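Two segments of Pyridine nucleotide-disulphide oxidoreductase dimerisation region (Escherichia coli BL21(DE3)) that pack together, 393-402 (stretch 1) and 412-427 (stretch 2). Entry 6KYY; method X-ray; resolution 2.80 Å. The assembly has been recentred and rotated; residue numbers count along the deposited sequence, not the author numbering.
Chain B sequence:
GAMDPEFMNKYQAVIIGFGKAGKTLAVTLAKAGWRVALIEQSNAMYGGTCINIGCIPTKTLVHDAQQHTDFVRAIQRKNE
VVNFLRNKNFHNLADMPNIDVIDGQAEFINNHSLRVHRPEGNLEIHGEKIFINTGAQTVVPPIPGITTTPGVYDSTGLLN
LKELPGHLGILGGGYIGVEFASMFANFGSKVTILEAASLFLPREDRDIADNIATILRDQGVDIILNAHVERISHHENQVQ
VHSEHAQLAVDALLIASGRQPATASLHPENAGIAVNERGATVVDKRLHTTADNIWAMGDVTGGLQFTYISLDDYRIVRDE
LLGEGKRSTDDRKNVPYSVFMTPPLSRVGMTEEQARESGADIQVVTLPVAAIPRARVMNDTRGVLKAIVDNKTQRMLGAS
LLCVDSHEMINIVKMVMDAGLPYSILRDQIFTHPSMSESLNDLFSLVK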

ATOM      1  N   THR B 393     -24.318 -16.984   0.430  1.00 32.47           N
ATOM      2  CA  THR B 393     -23.171 -17.479  -0.318  1.00 48.43           C
ATOM      3  C   THR B 393     -21.836 -17.281   0.388  1.00 42.61           C
ATOM      4  O   THR B 393     -20.829 -17.829  -0.077  1.00 35.93           O
ATOM      5  CB  THR B 393     -23.102 -16.799  -1.695  1.00 31.43           C
ATOM      6  OG1 THR B 393     -22.760 -15.418  -1.529  1.00 41.63           O
ATOM      7  CG2 THR B 393     -24.441 -16.902  -2.409  1.00 24.97           C
ATOM      8  N   GLN B 394     -21.798 -16.518   1.481  1.00 39.50           N
ATOM      9  CA  GLN B 394     -20.587 -16.134   2.205  1.00 42.95           C
ATOM     10  C   GLN B 394     -19.665 -15.242   1.382  1.00 34.01           C
ATOM     11  O   GLN B 394     -18.539 -14.964   1.813  1.00 38.64           O
ATOM     12  CB  GLN B 394     -19.799 -17.353   2.707  1.00 36.68           C
ATOM     13  CG  GLN B 394     -20.477 -18.118   3.833  1.00 44.26           C
ATOM     14  CD  GLN B 394     -19.665 -18.113   5.116  1.00 48.39           C
ATOM     15  OE1 GLN B 394     -18.516 -18.555   5.141  1.00 43.00           O
ATOM     16  NE2 GLN B 394     -20.263 -17.612   6.192  1.00 31.95           N
ATOM     17  N   ARG B 395     -20.108 -14.780   0.216  1.00 40.14           N
ATOM     18  CA  ARG B 395     -19.298 -13.912  -0.624  1.00 34.49           C
ATOM     19  C   ARG B 395     -19.414 -12.459  -0.168  1.00 31.01           C
ATOM     20  O   ARG B 395     -20.295 -12.088   0.615  1.00 35.67           O
ATOM     21  CB  ARG B 395     -19.717 -14.037  -2.089  1.00 15.99           C
ATOM     22  CG  ARG B 395     -19.241 -15.305  -2.776  1.00 23.08           C
ATOM     23  CD  ARG B 395     -19.392 -15.205  -4.287  1.00 15.89           C
ATOM     24  NE  ARG B 395     -20.546 -15.954  -4.778  1.00 17.96           N
ATOM     25  CZ  ARG B 395     -21.758 -15.434  -4.954  1.00 23.10           C
ATOM     26  NH1 ARG B 395     -21.980 -14.156  -4.679  1.00 28.71           N
ATOM     27  NH2 ARG B 395     -22.747 -16.192  -5.405  1.00 26.08           N
ATOM     28  N   MET B 396     -18.507 -11.628  -0.671  1.00 19.80           N
ATOM     29  CA  MET B 396     -18.506 -10.200  -0.386  1.00 24.97           C
ATOM     30  C   MET B 396     -19.063  -9.446  -1.587  1.00 18.11           C
ATOM     31  O   MET B 396     -18.672  -9.710  -2.727  1.00 13.95           O
ATOM     32  CB  MET B 396     -17.097  -9.709  -0.052  1.00 23.30           C
ATOM     33  CG  MET B 396     -16.459 -10.441   1.119  1.00 36.87           C
ATOM     34  SD  MET B 396     -14.698 -10.115   1.325  1.00 35.63           S
ATOM     35  CE  MET B 396     -14.260  -9.543  -0.308  1.00 24.27           C
ATOM     36  N   LEU B 397     -19.978  -8.513  -1.326  1.00 13.77           N
ATOM     37  CA  LEU B 397     -20.627  -7.758  -2.389  1.00 14.77           C
ATOM     38  C   LEU B 397     -19.987  -6.400  -2.640  1.00 23.35           C
ATOM     39  O   LEU B 397     -20.121  -5.866  -3.746  1.00 26.62           O
ATOM     40  CB  LEU B 397     -22.113  -7.563  -2.069  1.00 17.48           C
ATOM     41  CG  LEU B 397     -22.889  -8.845  -1.765  1.00 24.87           C
ATOM     42  CD1 LEU B 397     -24.241  -8.525  -1.149  1.00 10.41           C
ATOM     43  CD2 LEU B 397     -23.050  -9.687  -3.020  1.00 12.61           C
ATOM     44  N   GLY B 398     -19.304  -5.839  -1.656  1.00 24.84           N
ATOM     45  CA  GLY B 398     -18.669  -4.550  -1.835  1.00 14.50           C
ATOM     46  C   GLY B 398     -17.877  -4.179  -0.602  1.00 21.09           C
ATOM     47  O   GLY B 398     -18.025  -4.785   0.465  1.00 22.07           O
ATOM     48  N   ALA B 399     -17.029  -3.167  -0.770  1.00 19.02           N
ATOM     49  CA  ALA B 399     -16.193  -2.685   0.319  1.00 14.46           C
ATOM     50  C   ALA B 399     -16.014  -1.180   0.184  1.00  8.63           C
ATOM     51  O   ALA B 399     -16.068  -0.633  -0.919  1.00 16.10           O
ATOM     52  CB  ALA B 399     -14.827  -3.381   0.337  1.00 13.36           C
ATOM     53  N   SER B 400     -15.808  -0.518   1.321  1.00 14.23           N
ATOM     54  CA  SER B 400     -15.523   0.914   1.380  1.00 15.38           C
ATOM     55  C   SER B 400     -14.299   1.085   2.278  1.00 12.30           C
ATOM     56  O   SER B 400     -14.404   0.994   3.503  1.00 14.69           O
ATOM     57  CB  SER B 400     -16.714   1.697   1.916  1.00 23.25           C
ATOM     58  OG  SER B 400     -17.771   1.723   0.976  1.00 16.87           O
ATOM     59  N   LEU B 401     -13.142   1.311   1.671  1.00 11.04           N
ATOM     60  CA  LEU B 401     -11.880   1.407   2.397  1.00  9.79           C
ATOM     61  C   LEU B 401     -11.453   2.871   2.422  1.00 17.49           C
ATOM     62  O   LEU B 401     -10.845   3.367   1.470  1.00 37.37           O
ATOM     63  CB  LEU B 401     -10.829   0.510   1.751  1.00 15.80           C
ATOM     64  CG  LEU B 401     -11.215  -0.973   1.736  1.00 13.80           C
ATOM     65  CD1 LEU B 401     -10.041  -1.843   1.323  1.00 18.42           C
ATOM     66  CD2 LEU B 401     -11.750  -1.410   3.091  1.00  8.15           C
ATOM     67  N   LEU B 402     -11.801   3.561   3.505  1.00 21.12           N
ATOM     68  CA  LEU B 402     -11.430   4.956   3.726  1.00 11.03           C
ATOM     69  C   LEU B 402     -10.298   4.955   4.746  1.00 23.99           C
ATOM     70  O   LEU B 402     -10.521   5.081   5.952  1.00 20.74           O
ATOM     71  CB  LEU B 402     -12.629   5.763   4.202  1.00  7.29           C
ATOM     72  CG  LEU B 402     -12.441   7.272   4.350  1.00 11.59           C
ATOM     73  CD1 LEU B 402     -11.827   7.868   3.096  1.00 12.60           C
ATOM     74  CD2 LEU B 402     -13.765   7.948   4.673  1.00 10.28           C
ATOM     75  N   ILE B 412      -6.576  -6.164  -2.889  1.00 37.32           N
ATOM     76  CA  ILE B 412      -6.710  -7.452  -2.216  1.00 30.41           C
ATOM     77  C   ILE B 412      -8.175  -7.860  -2.141  1.00 18.47           C
ATOM     78  O   ILE B 412      -8.524  -9.024  -2.368  1.00 22.38           O
ATOM     79  CB  ILE B 412      -6.074  -7.401  -0.814  1.00 30.46           C
ATOM     80  CG1 ILE B 412      -4.583  -7.081  -0.904  1.00 33.85           C
ATOM     81  CG2 ILE B 412      -6.288  -8.717  -0.083  1.00 29.47           C
ATOM     82  CD1 ILE B 412      -3.854  -7.189   0.416  1.00 15.81           C
ATOM     83  N   VAL B 413      -9.055  -6.910  -1.813  1.00 21.76           N
ATOM     84  CA  VAL B 413     -10.481  -7.208  -1.728  1.00 15.78           C
ATOM     85  C   VAL B 413     -11.033  -7.578  -3.099  1.00 11.60           C
ATOM     86  O   VAL B 413     -11.829  -8.514  -3.229  1.00 25.57           O
ATOM     87  CB  VAL B 413     -11.235  -6.014  -1.115  1.00 23.60           C
ATOM     88  CG1 VAL B 413     -12.729  -6.292  -1.071  1.00 10.62           C
ATOM     89  CG2 VAL B 413     -10.701  -5.708   0.276  1.00 15.90           C
ATOM     90  N   LYS B 414     -10.618  -6.852  -4.140  1.00 12.46           N
ATOM     91  CA  LYS B 414     -11.065  -7.168  -5.492  1.00 12.59           C
ATOM     92  C   LYS B 414     -10.590  -8.545  -5.930  1.00 21.05           C
ATOM     93  O   LYS B 414     -11.245  -9.198  -6.752  1.00 16.85           O
ATOM     94  CB  LYS B 414     -10.568  -6.100  -6.466  1.00  7.53           C
ATOM     95  CG  LYS B 414     -11.130  -6.223  -7.870  1.00 15.83           C
ATOM     96  CD  LYS B 414     -10.020  -6.364  -8.896  1.00 18.91           C
ATOM     97  CE  LYS B 414     -10.509  -5.975 -10.276  1.00 12.53           C
ATOM     98  NZ  LYS B 414     -11.835  -6.582 -10.571  1.00 20.08           N
ATOM     99  N   MET B 415      -9.463  -9.005  -5.386  1.00 18.68           N
ATOM    100  CA  MET B 415      -8.909 -10.300  -5.764  1.00 22.41           C
ATOM    101  C   MET B 415      -9.893 -11.429  -5.474  1.00 28.45           C
ATOM    102  O   MET B 415     -10.319 -12.151  -6.383  1.00 23.43           O
ATOM    103  CB  MET B 415      -7.591 -10.529  -5.026  1.00 27.32           C
ATOM    104  CG  MET B 415      -6.362 -10.060  -5.773  1.00 37.65           C
ATOM    105  SD  MET B 415      -5.846 -11.234  -7.034  1.00 51.09           S
ATOM    106  CE  MET B 415      -5.180 -10.114  -8.260  1.00 30.71           C
ATOM    107  N   VAL B 416     -10.268 -11.598  -4.204  1.00 12.57           N
ATOM    108  CA  VAL B 416     -11.121 -12.718  -3.828  1.00 20.02           C
ATOM    109  C   VAL B 416     -12.553 -12.539  -4.317  1.00 25.80           C
ATOM    110  O   VAL B 416     -13.289 -13.526  -4.435  1.00 24.54           O
ATOM    111  CB  VAL B 416     -11.087 -12.938  -2.304  1.00 26.63           C
ATOM    112  CG1 VAL B 416      -9.657 -12.921  -1.799  1.00 26.07           C
ATOM    113  CG2 VAL B 416     -11.909 -11.885  -1.591  1.00 18.97           C
ATOM    114  N   MET B 417     -12.976 -11.306  -4.610  1.00 18.97           N
ATOM    115  CA  MET B 417     -14.310 -11.110  -5.169  1.00 20.05           C
ATOM    116  C   MET B 417     -14.374 -11.601  -6.609  1.00 18.72           C
ATOM    117  O   MET B 417     -15.381 -12.186  -7.027  1.00 37.01           O
ATOM    118  CB  MET B 417     -14.711  -9.637  -5.080  1.00 20.21           C
ATOM    119  CG  MET B 417     -15.142  -9.212  -3.686  1.00 15.94           C
ATOM    120  SD  MET B 417     -16.084  -7.675  -3.592  1.00 27.28           S
ATOM    121  CE  MET B 417     -16.046  -7.126  -5.292  1.00 12.09           C
ATOM    122  N   ASP B 418     -13.308 -11.378  -7.381  1.00 18.35           N
ATOM    123  CA  ASP B 418     -13.261 -11.897  -8.743  1.00 20.08           C
ATOM    124  C   ASP B 418     -13.186 -13.419  -8.751  1.00 24.25           C
ATOM    125  O   ASP B 418     -13.827 -14.074  -9.582  1.00 27.39           O
ATOM    126  CB  ASP B 418     -12.070 -11.299  -9.492  1.00 14.31           C
ATOM    127  CG  ASP B 418     -12.309  -9.863  -9.919  1.00 27.10           C
ATOM    128  OD1 ASP B 418     -11.327  -9.172 -10.259  1.00 20.60           O
ATOM    129  OD2 ASP B 418     -13.481  -9.427  -9.915  1.00 16.69           O
ATOM    130  N   ALA B 419     -12.416 -13.998  -7.831  1.00 24.30           N
ATOM    131  CA  ALA B 419     -12.253 -15.444  -7.751  1.00 21.66           C
ATOM    132  C   ALA B 419     -13.404 -16.139  -7.034  1.00 26.49           C
ATOM    133  O   ALA B 419     -13.351 -17.361  -6.857  1.00 21.58           O
ATOM    134  CB  ALA B 419     -10.932 -15.785  -7.055  1.00 19.00           C
ATOM    135  N   GLY B 420     -14.430 -15.401  -6.615  1.00 22.35           N
ATOM    136  CA  GLY B 420     -15.583 -16.011  -5.981  1.00 23.83           C
ATOM    137  C   GLY B 420     -15.315 -16.660  -4.644  1.00 22.99           C
ATOM    138  O   GLY B 420     -16.070 -17.546  -4.235  1.00 43.08           O
ATOM    139  N   LEU B 421     -14.260 -16.248  -3.948  1.00 17.97           N
ATOM    140  CA  LEU B 421     -13.942 -16.810  -2.646  1.00 27.76           C
ATOM    141  C   LEU B 421     -14.748 -16.107  -1.553  1.00 24.58           C
ATOM    142  O   LEU B 421     -15.138 -14.947  -1.711  1.00 22.32           O
ATOM    143  CB  LEU B 421     -12.448 -16.678  -2.366  1.00 22.95           C
ATOM    144  CG  LEU B 421     -11.524 -17.156  -3.490  1.00 29.80           C
ATOM    145  CD1 LEU B 421     -10.071 -16.848  -3.162  1.00 20.00           C
ATOM    146  CD2 LEU B 421     -11.716 -18.642  -3.757  1.00 13.38           C
ATOM    147  N   PRO B 422     -15.020 -16.785  -0.441  1.00 22.08           N
ATOM    148  CA  PRO B 422     -15.819 -16.171   0.623  1.00 21.75           C
ATOM    149  C   PRO B 422     -15.009 -15.157   1.422  1.00 30.73           C
ATOM    150  O   PRO B 422     -13.804 -14.986   1.237  1.00 26.78           O
ATOM    151  CB  PRO B 422     -16.241 -17.354   1.502  1.00 11.63           C
ATOM    152  CG  PRO B 422     -15.347 -18.484   1.137  1.00  8.25           C
ATOM    153  CD  PRO B 422     -14.593 -18.158  -0.114  1.00 10.80           C
ATOM    154  N   TYR B 423     -15.714 -14.470   2.327  1.00 33.66           N
ATOM    155  CA  TYR B 423     -15.063 -13.507   3.209  1.00 28.12           C
ATOM    156  C   TYR B 423     -14.097 -14.173   4.177  1.00 26.43           C
ATOM    157  O   TYR B 423     -13.221 -13.495   4.723  1.00 22.97           O
ATOM    158  CB  TYR B 423     -16.113 -12.714   3.993  1.00 29.86           C
ATOM    159  CG  TYR B 423     -16.591 -13.412   5.250  1.00 33.19           C
ATOM    160  CD1 TYR B 423     -16.015 -13.140   6.485  1.00 28.04           C
ATOM    161  CD2 TYR B 423     -17.621 -14.343   5.199  1.00 39.19           C
ATOM    162  CE1 TYR B 423     -16.444 -13.780   7.630  1.00 42.41           C
ATOM    163  CE2 TYR B 423     -18.060 -14.985   6.341  1.00 46.53           C
ATOM    164  CZ  TYR B 423     -17.469 -14.698   7.554  1.00 41.91           C
ATOM    165  OH  TYR B 423     -17.903 -15.334   8.694  1.00 34.39           O
ATOM    166  N   SER B 424     -14.246 -15.480   4.408  1.00 27.96           N
ATOM    167  CA  SER B 424     -13.374 -16.185   5.338  1.00 30.78           C
ATOM    168  C   SER B 424     -11.916 -16.158   4.901  1.00 31.01           C
ATOM    169  O   SER B 424     -11.025 -16.295   5.748  1.00 34.34           O
ATOM    170  CB  SER B 424     -13.847 -17.632   5.497  1.00 17.18           C
ATOM    171  OG  SER B 424     -13.453 -18.419   4.385  1.00 57.83           O
ATOM    172  N   ILE B 425     -11.653 -15.980   3.605  1.00 22.17           N
ATOM    173  CA  ILE B 425     -10.275 -15.960   3.117  1.00 17.86           C
ATOM    174  C   ILE B 425      -9.518 -14.780   3.713  1.00 25.88           C
ATOM    175  O   ILE B 425      -8.389 -14.923   4.199  1.00 35.29           O
ATOM    176  CB  ILE B 425     -10.252 -15.934   1.578  1.00 15.25           C
ATOM    177  CG1 ILE B 425     -10.299 -17.357   1.021  1.00 17.20           C
ATOM    178  CG2 ILE B 425      -9.015 -15.210   1.065  1.00 15.42           C
ATOM    179  CD1 ILE B 425      -9.048 -18.163   1.302  1.00 15.05           C
ATOM    180  N   LEU B 426     -10.131 -13.595   3.695  1.00 24.55           N
ATOM    181  CA  LEU B 426      -9.480 -12.410   4.239  1.00 27.52           C
ATOM    182  C   LEU B 426      -9.555 -12.347   5.758  1.00 22.35           C
ATOM    183  O   LEU B 426      -8.748 -11.642   6.376  1.00 22.31           O
ATOM    184  CB  LEU B 426     -10.094 -11.149   3.629  1.00 28.09           C
ATOM    185  CG  LEU B 426      -9.982 -11.056   2.104  1.00 23.42           C
ATOM    186  CD1 LEU B 426     -10.690  -9.818   1.576  1.00 17.94           C
ATOM    187  CD2 LEU B 426      -8.525 -11.074   1.672  1.00 14.50           C
ATOM    188  N   ARG B 427     -10.494 -13.069   6.373  1.00 23.17           N
ATOM    189  CA  ARG B 427     -10.587 -13.103   7.827  1.00 26.05           C
ATOM    190  C   ARG B 427      -9.464 -13.917   8.460  1.00 25.17           C
ATOM    191  O   ARG B 427      -9.117 -13.675   9.621  1.00 25.67           O
ATOM    192  CB  ARG B 427     -11.948 -13.667   8.248  1.00 34.07           C
ATOM    193  CG  ARG B 427     -12.203 -13.671   9.751  1.00 23.44           C
ATOM    194  CD  ARG B 427     -13.283 -14.672  10.130  1.00 21.41           C
ATOM    195  NE  ARG B 427     -12.934 -16.036   9.742  1.00 23.33           N
ATOM    196  CZ  ARG B 427     -13.824 -16.991   9.484  1.00 27.40           C
ATOM    197  NH1 ARG B 427     -15.121 -16.730   9.574  1.00 13.28           N
ATOM    198  NH2 ARG B 427     -13.418 -18.204   9.136  1.00 15.23           N
TER

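This is a largely apolar strand-on-helix packing, centred on one buried methionine and pinned at one end by a single backbone hydrogen bond. Strand 396-402 runs nearly antiparallel to helix 412-418, at 160° between their directions, with the axes 9.1 Å apart at closest approach.

Met396 points toward the second stretch and has the largest covered area of any residue here. Its long, unbranched side chain reaches into the space between the helix and the segment after it: CE lies 3.6 Å from Val416 CG2, 3.7 Å from Val413 CG1 and 3.5 Å from Met417 CG, while CG meets Tyr423 CB at 3.7 Å and SD approaches Leu426 CD1 at 4.0 Å. Leu397 points away, and a CB on Gly398 would do the same, so the strand does not alternate simply here; Ala399 and Leu401, two apart, both point toward the second stretch. The small Ala399 CB sits 3.9 Å from Val413 CG1, and Leu401 CD1 reaches Val413 CG2 at 4.1 Å, so the branched valine serves both.

After the helix, Gly420 takes the positive phi of a Schellman motif, a conformation that favours glycine, and the chain then turns back past the loop that leads into the strand, where Arg395 CA and Pro422 CA are 4.3 Å apart. Tyr423 N donates to Gln394 O (2.9 Å, 158°), satisfying two polar backbone groups, while Gln394 NE2 lies at the tyrosine ring's edge, 3.4 Å from Tyr423 CE2.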